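Local coordinates for protein H subunit of photosynthetic reaction center complex (Rhodopseudomonas palustris, PDB 6Z5S) that forms the membrane-spanning H subunit of the bacterial photosynthetic reaction centre, where it probably helps to stabilise the complex and to support proton uptake at its quinone side, at residues 110-115 / 228-233; 190-195 / 234-239; 150-155 / 203-208. One frame throughout, in Å; residues are numbered along the deposited sequence.

Contact 1 (110-115 / 228-233); sequences GSYAQR and SKLEED
The extended, irregular segment 110-115 passes the first turn of helix 229-245, bringing the CA atoms of Arg115 and Leu230 to 4.8 Å and those of Tyr112 and Asp233 to 5.4 Å. An inverse gamma turn centred on Gln114 bends the loop, closed by a weak bond from Arg115 N to Ala113 O. On the helix side, Ser228 and Glu231 form a capping box: Ser228 OG accepts from Glu231 N, and Glu231 OE1 from Ser228 N.

Arg115 makes the broadest contact. Its chain runs straight to CD and turns at chi3 (89°), which sets NE off that line; one face of the guanidinium, toward its rim, meets Lys229 CD, 3.9 Å from Arg115 NH2. The aliphatic part of the lysine suits that face, and each cation has an acidic partner on the chain of another protein. Asp233 OD2 stays 4.1 Å from Arg115 NE, too far for a salt bridge, and has its polar partner in the backbone of that other chain. An alanine in place of Arg115 would probably leave the acidic group of the other protein without its mate and open a gap beside Lys229. Leu230 lays its methyls against the loop: CD1 lies 3.6 Å from Ala113 O, and CD2 is 3.5 Å from Gln114 NE2. Tyr112 CB packs 3.7 Å from Asp233 CB, while its ring runs on to a cation-pi contact with Arg80.

The loop, downstream of helix 102-105, thus lies along one side of helix 229-245; from the same turn, Glu232 bonds to Tyr177 of strand 174-182.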
# COMPACT_ATOMS: atom_id res chain seq x y z
N GLY D 110 -31.20 4.02 13.12
CA GLY D 110 -31.82 5.31 12.93
C GLY D 110 -31.28 6.42 13.80
O GLY D 110 -31.91 7.48 13.88
N SER D 111 -30.14 6.22 14.44
CA SER D 111 -29.59 7.22 15.33
C SER D 111 -28.93 8.34 14.54
O SER D 111 -28.48 8.16 13.41
CB SER D 111 -28.56 6.59 16.26
OG SER D 111 -29.07 5.40 16.82
N TYR D 112 -28.88 9.52 15.16
CA TYR D 112 -28.18 10.66 14.59
C TYR D 112 -27.39 11.33 15.70
O TYR D 112 -27.58 11.05 16.88
CB TYR D 112 -29.13 11.65 13.93
CG TYR D 112 -30.24 12.13 14.82
CD1 TYR D 112 -31.43 11.43 14.92
CD2 TYR D 112 -30.11 13.29 15.56
CE1 TYR D 112 -32.44 11.87 15.73
CE2 TYR D 112 -31.11 13.73 16.37
CZ TYR D 112 -32.28 13.02 16.46
OH TYR D 112 -33.30 13.45 17.27
N ALA D 113 -26.49 12.22 15.30
CA ALA D 113 -25.72 13.00 16.25
C ALA D 113 -26.32 14.39 16.37
O ALA D 113 -26.89 14.93 15.42
CB ALA D 113 -24.26 13.10 15.81
N GLN D 114 -26.18 14.97 17.56
CA GLN D 114 -26.66 16.33 17.80
C GLN D 114 -25.67 17.32 17.18
O GLN D 114 -24.93 18.03 17.87
CB GLN D 114 -26.85 16.58 19.29
CG GLN D 114 -27.80 17.71 19.59
CD GLN D 114 -29.21 17.40 19.16
OE1 GLN D 114 -29.72 16.32 19.43
NE2 GLN D 114 -29.83 18.33 18.47
N ARG D 115 -25.67 17.35 15.86
CA ARG D 115 -24.80 18.25 15.13
C ARG D 115 -25.30 19.69 15.27
O ARG D 115 -26.41 19.95 15.75
CB ARG D 115 -24.74 17.87 13.65
CG ARG D 115 -24.25 16.47 13.39
CD ARG D 115 -23.97 16.28 11.92
NE ARG D 115 -22.61 16.63 11.57
CZ ARG D 115 -22.12 16.58 10.34
NH1 ARG D 115 -22.88 16.20 9.33
NH2 ARG D 115 -20.86 16.92 10.12
N SER D 228 -29.44 22.26 7.33
CA SER D 228 -28.41 22.28 8.35
C SER D 228 -27.83 20.88 8.55
O SER D 228 -28.40 19.87 8.13
CB SER D 228 -28.97 22.80 9.67
OG SER D 228 -29.74 21.81 10.31
N LYS D 229 -26.67 20.82 9.20
CA LYS D 229 -26.05 19.54 9.49
C LYS D 229 -26.95 18.67 10.35
O LYS D 229 -27.01 17.44 10.18
CB LYS D 229 -24.71 19.76 10.18
CG LYS D 229 -23.59 20.14 9.24
CD LYS D 229 -22.34 20.55 9.99
CE LYS D 229 -22.39 22.01 10.38
NZ LYS D 229 -21.17 22.41 11.11
N LEU D 230 -27.67 19.29 11.29
CA LEU D 230 -28.57 18.53 12.16
C LEU D 230 -29.68 17.89 11.35
O LEU D 230 -30.00 16.71 11.54
CB LEU D 230 -29.14 19.45 13.23
CG LEU D 230 -29.97 18.74 14.29
CD1 LEU D 230 -29.17 17.63 14.93
CD2 LEU D 230 -30.43 19.73 15.33
N GLU D 231 -30.29 18.65 10.44
CA GLU D 231 -31.32 18.08 9.59
C GLU D 231 -30.75 17.02 8.66
O GLU D 231 -31.44 16.05 8.34
CB GLU D 231 -32.01 19.18 8.79
CG GLU D 231 -32.65 20.23 9.65
CD GLU D 231 -32.56 21.62 9.05
OE1 GLU D 231 -31.78 21.80 8.10
OE2 GLU D 231 -33.27 22.53 9.53
N GLU D 232 -29.51 17.19 8.21
CA GLU D 232 -28.87 16.17 7.40
C GLU D 232 -28.78 14.84 8.14
O GLU D 232 -29.18 13.79 7.62
CB GLU D 232 -27.48 16.64 6.97
CG GLU D 232 -27.48 17.58 5.79
CD GLU D 232 -26.08 17.86 5.29
OE1 GLU D 232 -25.56 18.96 5.59
OE2 GLU D 232 -25.50 16.99 4.61
N ASP D 233 -28.24 14.86 9.36
CA ASP D 233 -28.22 13.62 10.13
C ASP D 233 -29.62 13.10 10.39
O ASP D 233 -29.84 11.89 10.33
CB ASP D 233 -27.46 13.76 11.45
CG ASP D 233 -25.99 13.48 11.31
OD1 ASP D 233 -25.58 12.96 10.25
OD2 ASP D 233 -25.26 13.65 12.30

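Contact 2 (190-195 / 234-239); sequences LLPVPF and KICAYY
Tyr239 of helix 229-245 lays its side chain across Leu190, Leu191 and Pro192 at the end of strand 188-192, its CG set beside the backbone N and anti to the carbonyl carbon (chi1 -77°). CB sits over the centre of the Phe195 ring, 3.8 Å from the centroid, in a CH-pi contact only 7° off the ring normal. Further out, CD2 meets Pro192 CD at 3.4 Å, and CE1 meets Leu191 CD1 at 3.6 Å. At the tip, OH donates to Leu190 O over 3.1 Å, tilted from the carbonyl plane. A tyrosine suits this place because its ring supplies the apolar bulk while its hydroxyl engages a buried carbonyl. The two aromatic rings are nearly parallel but slid apart, barely overlapping.

One turn earlier, Ile235 uses both branches: CD1 touches Leu190 CB at 3.7 Å, and CG2 lies 3.8 Å from Pro192 CD. Cys236 SG, small enough for close packing, rests 4.0 Å from Pro192 CG, with Tyr177 of strand 174-182 beside both residues.

The segment axes cross at -68°, 8.3 Å apart, so a steeply inclined C-terminal helix packs on strand 188-192, an outermost strand of the antiparallel sheet in the PRC-barrel domain.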
# COMPACT_ATOMS: atom_id res chain seq x y z
N LEU D 190 -36.71 15.79 2.16
CA LEU D 190 -35.49 15.44 1.46
C LEU D 190 -35.30 13.93 1.44
O LEU D 190 -35.75 13.22 2.34
CB LEU D 190 -34.29 16.11 2.12
CG LEU D 190 -34.16 17.60 1.82
CD1 LEU D 190 -32.96 18.18 2.53
CD2 LEU D 190 -34.06 17.84 0.33
N LEU D 191 -34.64 13.46 0.40
CA LEU D 191 -34.32 12.04 0.24
C LEU D 191 -32.86 11.93 -0.16
O LEU D 191 -32.49 12.41 -1.26
CB LEU D 191 -35.23 11.40 -0.80
CG LEU D 191 -34.76 10.10 -1.43
CD1 LEU D 191 -34.64 9.02 -0.38
CD2 LEU D 191 -35.73 9.69 -2.51
N PRO D 192 -32.00 11.35 0.67
CA PRO D 192 -30.59 11.23 0.29
C PRO D 192 -30.44 10.37 -0.95
O PRO D 192 -31.07 9.32 -1.08
CB PRO D 192 -29.95 10.57 1.52
CG PRO D 192 -30.91 10.82 2.63
CD PRO D 192 -32.26 10.81 2.01
N VAL D 193 -29.58 10.83 -1.86
CA VAL D 193 -29.37 10.10 -3.11
C VAL D 193 -28.91 8.67 -2.88
O VAL D 193 -29.45 7.76 -3.53
CB VAL D 193 -28.41 10.89 -4.03
CG1 VAL D 193 -28.01 10.05 -5.22
CG2 VAL D 193 -29.06 12.18 -4.48
N PRO D 194 -27.95 8.38 -1.99
CA PRO D 194 -27.54 6.99 -1.80
C PRO D 194 -28.66 6.08 -1.33
O PRO D 194 -28.54 4.86 -1.47
CB PRO D 194 -26.43 7.09 -0.75
CG PRO D 194 -25.90 8.45 -0.91
CD PRO D 194 -27.09 9.30 -1.22
N PHE D 195 -29.73 6.62 -0.77
CA PHE D 195 -30.86 5.82 -0.32
C PHE D 195 -31.91 5.66 -1.41
O PHE D 195 -32.99 5.15 -1.12
CB PHE D 195 -31.49 6.45 0.92
CG PHE D 195 -30.78 6.11 2.19
CD1 PHE D 195 -30.89 4.86 2.74
CD2 PHE D 195 -30.02 7.06 2.83
CE1 PHE D 195 -30.24 4.55 3.91
CE2 PHE D 195 -29.37 6.76 4.01
CZ PHE D 195 -29.48 5.50 4.54
N LYS D 234 -30.57 13.98 10.68
CA LYS D 234 -31.91 13.50 10.98
C LYS D 234 -32.54 12.80 9.78
O LYS D 234 -33.18 11.75 9.93
CB LYS D 234 -32.79 14.64 11.46
CG LYS D 234 -32.66 14.90 12.93
CD LYS D 234 -33.54 16.03 13.38
CE LYS D 234 -33.25 16.39 14.81
NZ LYS D 234 -33.98 17.62 15.21
N ILE D 235 -32.32 13.33 8.58
CA ILE D 235 -32.91 12.73 7.39
C ILE D 235 -32.23 11.40 7.06
O ILE D 235 -32.89 10.37 6.87
CB ILE D 235 -32.84 13.71 6.21
CG1 ILE D 235 -33.78 14.88 6.46
CG2 ILE D 235 -33.20 13.02 4.92
CD1 ILE D 235 -33.41 16.12 5.69
N CYS D 236 -30.90 11.40 7.00
CA CYS D 236 -30.20 10.15 6.73
C CYS D 236 -30.49 9.11 7.80
O CYS D 236 -30.52 7.91 7.51
CB CYS D 236 -28.70 10.38 6.59
SG CYS D 236 -28.24 11.74 5.51
N ALA D 237 -30.73 9.54 9.04
CA ALA D 237 -31.03 8.60 10.11
C ALA D 237 -32.44 8.06 10.00
O ALA D 237 -32.68 6.88 10.27
CB ALA D 237 -30.83 9.28 11.46
N TYR D 238 -33.40 8.90 9.61
CA TYR D 238 -34.74 8.41 9.36
C TYR D 238 -34.73 7.35 8.27
O TYR D 238 -35.46 6.36 8.35
CB TYR D 238 -35.67 9.56 8.97
CG TYR D 238 -37.10 9.13 8.79
CD1 TYR D 238 -37.98 9.13 9.86
CD2 TYR D 238 -37.57 8.73 7.56
CE1 TYR D 238 -39.28 8.74 9.70
CE2 TYR D 238 -38.87 8.33 7.39
CZ TYR D 238 -39.72 8.34 8.46
OH TYR D 238 -41.02 7.95 8.30
N TYR D 239 -33.90 7.55 7.25
CA TYR D 239 -33.85 6.54 6.20
C TYR D 239 -33.06 5.31 6.62
O TYR D 239 -33.39 4.20 6.20
CB TYR D 239 -33.27 7.14 4.93
CG TYR D 239 -34.28 7.99 4.21
CD1 TYR D 239 -35.22 7.42 3.38
CD2 TYR D 239 -34.29 9.36 4.38
CE1 TYR D 239 -36.15 8.21 2.73
CE2 TYR D 239 -35.21 10.14 3.73
CZ TYR D 239 -36.13 9.56 2.91
OH TYR D 239 -37.04 10.36 2.27

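Contact 3 (150-155 / 203-208); sequences MPVVGC and GKVSVD
Two backbone hydrogen bonds, both made by Val153, join the segments. Its N donates to Val205 O over 3.0 Å, and its O accepts from Val207 N over 3.2 Å. One residue bonded to the two neighbours of its opposite number, Ser206, is the mark of a parallel bridge. A CA-H...O contact from Val152 CA to the same Val205 O, 3.3 Å long, adds a weaker tie.

The bridge belongs to a short, weakly bonded pair of parallel strands, 152-153 with 205-206, in the PRC-barrel domain. The two strands are distant in sequence, and between them run the long antiparallel strands 161-169 and 174-182 and strand 188-192, which form most of the domain's main sheet.

The side chains divide between the two faces of the pair. Val153 and Ser206 share one: Val153 CG1, turned between its backbone N and carbonyl carbon (chi1 70°), lies 3.8 Å from Ser206 CB. A small serine leaves room there for the branched valine. The other face carries Val152 and Val205, whose beta-branched side chains suit extended backbone; Val152 CB meets Val205 CG1 at 3.7 Å. Beyond them, Val152 packs on Leu191 of strand 188-192 and Val205 on Val163 of strand 161-169, turning this face to the main sheet.

At one end, Pro151 and Lys204 cross at about a right angle, with Pro151 CG 3.4 Å from Lys204 CD. The lysine offers its methylenes to the proline ring, and its amine end leads away. Met150, extended beyond CG, carries its SD alongside the Lys204 backbone, 4.1 Å from C.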
# COMPACT_ATOMS: atom_id res chain seq x y z
N MET D 150 -40.21 12.39 -11.90
CA MET D 150 -40.45 11.00 -11.54
C MET D 150 -41.11 10.93 -10.17
O MET D 150 -40.61 11.54 -9.22
CB MET D 150 -39.15 10.20 -11.52
CG MET D 150 -38.38 10.17 -12.82
SD MET D 150 -37.02 9.00 -12.67
CE MET D 150 -36.10 9.30 -14.18
N PRO D 151 -42.24 10.24 -10.03
CA PRO D 151 -42.83 10.06 -8.70
C PRO D 151 -42.10 8.96 -7.93
O PRO D 151 -41.91 7.85 -8.43
CB PRO D 151 -44.28 9.67 -9.00
CG PRO D 151 -44.28 9.18 -10.39
CD PRO D 151 -43.13 9.78 -11.11
N VAL D 152 -41.69 9.29 -6.72
CA VAL D 152 -40.94 8.36 -5.88
C VAL D 152 -41.89 7.39 -5.22
O VAL D 152 -42.97 7.77 -4.74
CB VAL D 152 -40.11 9.14 -4.84
CG1 VAL D 152 -41.02 9.97 -3.98
CG2 VAL D 152 -39.29 8.18 -3.99
N VAL D 153 -41.48 6.13 -5.17
CA VAL D 153 -42.29 5.02 -4.69
C VAL D 153 -41.60 4.39 -3.48
O VAL D 153 -40.37 4.35 -3.40
CB VAL D 153 -42.52 3.99 -5.81
CG1 VAL D 153 -41.24 3.25 -6.14
CG2 VAL D 153 -43.61 3.02 -5.44
N GLY D 154 -42.41 3.90 -2.54
CA GLY D 154 -41.89 3.31 -1.32
C GLY D 154 -41.20 1.98 -1.53
O GLY D 154 -40.76 1.67 -2.64
N CYS D 155 -41.07 1.19 -0.46
CA CYS D 155 -40.53 -0.15 -0.57
C CYS D 155 -41.60 -1.19 -0.80
O CYS D 155 -41.35 -2.21 -1.45
CB CYS D 155 -39.74 -0.51 0.68
SG CYS D 155 -39.03 -2.17 0.66
N GLY D 203 -40.61 3.41 -14.44
CA GLY D 203 -40.89 4.79 -14.79
C GLY D 203 -40.45 5.79 -13.75
O GLY D 203 -40.52 7.00 -13.97
N LYS D 204 -39.97 5.31 -12.61
CA LYS D 204 -39.94 6.11 -11.39
C LYS D 204 -38.63 5.86 -10.66
O LYS D 204 -37.75 5.14 -11.14
CB LYS D 204 -41.16 5.78 -10.53
CG LYS D 204 -42.48 6.18 -11.17
CD LYS D 204 -43.68 5.84 -10.30
CE LYS D 204 -43.99 4.37 -10.30
NZ LYS D 204 -44.45 3.90 -11.63
N VAL D 205 -38.50 6.48 -9.49
CA VAL D 205 -37.37 6.28 -8.59
C VAL D 205 -37.87 5.55 -7.36
O VAL D 205 -38.94 5.88 -6.82
CB VAL D 205 -36.67 7.60 -8.24
CG1 VAL D 205 -37.64 8.55 -7.56
CG2 VAL D 205 -35.48 7.35 -7.34
N SER D 206 -37.12 4.55 -6.92
CA SER D 206 -37.57 3.63 -5.89
C SER D 206 -36.66 3.69 -4.68
O SER D 206 -35.44 3.69 -4.81
CB SER D 206 -37.62 2.20 -6.43
OG SER D 206 -36.30 1.73 -6.67
N VAL D 207 -37.28 3.72 -3.50
CA VAL D 207 -36.57 3.70 -2.23
C VAL D 207 -37.06 2.49 -1.46
O VAL D 207 -38.25 2.39 -1.13
CB VAL D 207 -36.80 4.99 -1.43
CG1 VAL D 207 -36.33 4.80 -0.00
CG2 VAL D 207 -36.07 6.13 -2.09
N ASP D 208 -36.16 1.57 -1.16
CA ASP D 208 -36.51 0.33 -0.48
C ASP D 208 -36.29 0.38 1.02
O ASP D 208 -36.55 -0.62 1.70
CB ASP D 208 -35.71 -0.83 -1.07
CG ASP D 208 -34.25 -0.50 -1.20
OD1 ASP D 208 -33.92 0.44 -1.95
OD2 ASP D 208 -33.43 -1.17 -0.54

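Contacts 1 and 2 are buried and use successive turns of helix 229-245, whereas contact 3 is only partly buried and lies well out from the centre of the chain. Contact 1 is the most charged, as befits a place where another protein of the assembly comes close; contact 2 is chiefly apolar and aromatic, with a single side-chain bond; contact 3 depends on backbone bonding between strands. Ala237 links the first two, its CB packing against Gly110 and Ser111 of the loop while the helix turns other residues to strand 188-192. Leu191 and Val207 join contacts 2 and 3, so the helix, strand 188-192 and the small parallel pair pack in succession.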